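Local coordinates for Crh-like protein 5 (Neosartorya fumigata, PDB 6IBU) that cleaves chitin and transfers it to 1,6-beta-glucan or to other chitin chains, cross-linking polysaccharides of the fungal cell wall, at residues Y67-K72 with E228-S233. Sequence-based numbering, arbitrary orientation.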
# COMPACT_ATOMS: atom_id res chain seq x y z
N TYR A 67 10.88 4.45 -5.99
CA TYR A 67 9.54 4.76 -6.53
C TYR A 67 9.48 4.15 -7.93
O TYR A 67 10.52 4.07 -8.56
CB TYR A 67 9.29 6.26 -6.64
CG TYR A 67 9.20 6.97 -5.32
CD1 TYR A 67 10.33 7.13 -4.53
CD2 TYR A 67 8.01 7.54 -4.89
CE1 TYR A 67 10.27 7.80 -3.32
CE2 TYR A 67 7.94 8.21 -3.68
CZ TYR A 67 9.07 8.34 -2.89
OH TYR A 67 9.00 9.00 -1.71
N PHE A 68 8.31 3.73 -8.37
CA PHE A 68 8.06 3.30 -9.76
C PHE A 68 6.95 4.19 -10.32
O PHE A 68 6.18 4.76 -9.54
CB PHE A 68 7.82 1.79 -9.80
CG PHE A 68 6.50 1.31 -9.26
CD1 PHE A 68 6.28 1.22 -7.91
CD2 PHE A 68 5.53 0.84 -10.13
CE1 PHE A 68 5.06 0.75 -7.43
CE2 PHE A 68 4.32 0.38 -9.65
CZ PHE A 68 4.09 0.33 -8.30
N PHE A 69 6.93 4.35 -11.63
CA PHE A 69 6.05 5.30 -12.35
C PHE A 69 5.24 4.52 -13.36
O PHE A 69 5.73 4.32 -14.49
CB PHE A 69 6.88 6.39 -13.01
CG PHE A 69 6.09 7.54 -13.58
CD1 PHE A 69 4.90 7.94 -13.00
CD2 PHE A 69 6.57 8.24 -14.67
CE1 PHE A 69 4.20 9.03 -13.50
CE2 PHE A 69 5.87 9.34 -15.17
CZ PHE A 69 4.70 9.72 -14.57
N PHE A 70 4.06 4.10 -12.94
CA PHE A 70 3.14 3.18 -13.66
C PHE A 70 3.73 1.79 -13.66
O PHE A 70 4.94 1.63 -13.47
CB PHE A 70 2.81 3.68 -15.07
CG PHE A 70 2.08 4.99 -15.05
CD1 PHE A 70 0.79 5.03 -14.56
CD2 PHE A 70 2.67 6.18 -15.47
CE1 PHE A 70 0.08 6.22 -14.47
CE2 PHE A 70 1.95 7.37 -15.40
CZ PHE A 70 0.66 7.39 -14.90
N GLY A 71 2.88 0.80 -13.86
CA GLY A 71 3.27 -0.61 -13.95
C GLY A 71 2.41 -1.46 -13.04
O GLY A 71 1.17 -1.43 -13.18
N LYS A 72 3.02 -2.19 -12.12
CA LYS A 72 2.33 -3.28 -11.38
C LYS A 72 2.96 -3.45 -10.00
O LYS A 72 4.20 -3.43 -9.89
CB LYS A 72 2.46 -4.56 -12.19
CG LYS A 72 1.49 -5.65 -11.79
CD LYS A 72 1.85 -6.99 -12.39
CE LYS A 72 0.65 -7.73 -12.93
NZ LYS A 72 1.04 -9.09 -13.35
N GLU A 228 16.52 6.20 -12.95
CA GLU A 228 17.38 6.36 -11.75
C GLU A 228 16.66 7.30 -10.78
O GLU A 228 16.89 7.17 -9.57
CB GLU A 228 18.78 6.83 -12.16
CG GLU A 228 19.66 5.70 -12.68
CD GLU A 228 21.00 6.12 -13.29
OE1 GLU A 228 21.63 7.06 -12.74
OE2 GLU A 228 21.42 5.51 -14.32
N SER A 229 15.82 8.20 -11.29
CA SER A 229 15.08 9.17 -10.44
C SER A 229 13.94 9.86 -11.20
O SER A 229 13.90 9.82 -12.43
CB SER A 229 16.02 10.18 -9.87
OG SER A 229 16.29 11.18 -10.84
N TYR A 230 13.02 10.46 -10.45
CA TYR A 230 11.85 11.20 -10.96
C TYR A 230 11.85 12.58 -10.33
O TYR A 230 12.07 12.68 -9.13
CB TYR A 230 10.55 10.49 -10.64
CG TYR A 230 10.46 9.07 -11.15
CD1 TYR A 230 10.30 8.80 -12.49
CD2 TYR A 230 10.56 8.01 -10.26
CE1 TYR A 230 10.21 7.50 -12.94
CE2 TYR A 230 10.47 6.70 -10.69
CZ TYR A 230 10.29 6.45 -12.03
OH TYR A 230 10.21 5.16 -12.45
N THR A 231 11.56 13.58 -11.14
CA THR A 231 11.47 14.99 -10.71
C THR A 231 10.08 15.49 -11.04
O THR A 231 9.66 15.29 -12.17
CB THR A 231 12.55 15.84 -11.41
OG1 THR A 231 13.82 15.34 -11.00
CG2 THR A 231 12.42 17.32 -11.11
N TYR A 232 9.40 16.14 -10.11
CA TYR A 232 8.15 16.88 -10.38
C TYR A 232 8.54 18.25 -10.94
O TYR A 232 9.06 19.07 -10.18
CB TYR A 232 7.33 17.04 -9.10
CG TYR A 232 6.70 15.80 -8.53
CD1 TYR A 232 7.45 14.78 -7.96
CD2 TYR A 232 5.32 15.68 -8.46
CE1 TYR A 232 6.86 13.67 -7.37
CE2 TYR A 232 4.71 14.59 -7.86
CZ TYR A 232 5.48 13.58 -7.32
OH TYR A 232 4.90 12.50 -6.72
N SER A 233 8.38 18.47 -12.24
CA SER A 233 8.86 19.71 -12.92
C SER A 233 7.93 20.90 -12.64
O SER A 233 8.36 22.02 -12.90
CB SER A 233 9.05 19.49 -14.41
OG SER A 233 7.81 19.39 -15.07
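Tyr-230 reaches from its strand across to the backbone of Tyr-67, Phe-68 and Phe-69, and every contact between 67-72 and 228-233 involves its side chain. With CG turned anti to its own carbonyl carbon (chi1 -57°), the ring is sent toward 67-69. Phe-69 meets it as an offset edge-to-face pair: the phenylalanine presents its edge to the tyrosine face, the centroids 5.7 Å apart and the planes at 66°. The closest carbon contact of the pair comes from the root of the phenylalanine, whose CB lies 3.5 Å from Tyr-230 CE1 and as near to CZ. From there the Phe-69 ring leads away from 228-233, and Phe-70 CD2 sits over one of its faces, toward the rim. On another part of the tyrosine rim the carbonyl O of Tyr-67 lies in the ring plane, 3.4 Å from Tyr-230 CE2, where the partly positive ring hydrogen should suit it. Tyr-67 CB adds a looser apolar touch, 4.2 Å from Tyr-230 CD2, before its own ring swings off to hydrogen-bond Asp-94 through OH. The Tyr-230 hydroxyl arrives 3.9 Å from Phe-68 CA, and this buried group is held by Asn-225 O and Asn-223 ND2. The same two asparagines bind the Phe-69 backbone, Asn-223 OD1 at N and Asn-225 ND2 at O, and so tie the two segments together. Chitin-binding Arg-182 lies about 8 Å from Tyr-67, side chain to side chain. In this GH16 beta-jelly-roll domain the contact joins the middle strand of the small sheet 14-15, 229-232 and 242-243 to the residues leading into strand 71-78 of a larger antiparallel sheet; Ile-242 touches both Phe-69 and Tyr-230, while Phe-68 packs on Ile-221 of the neighbouring strand 212-223.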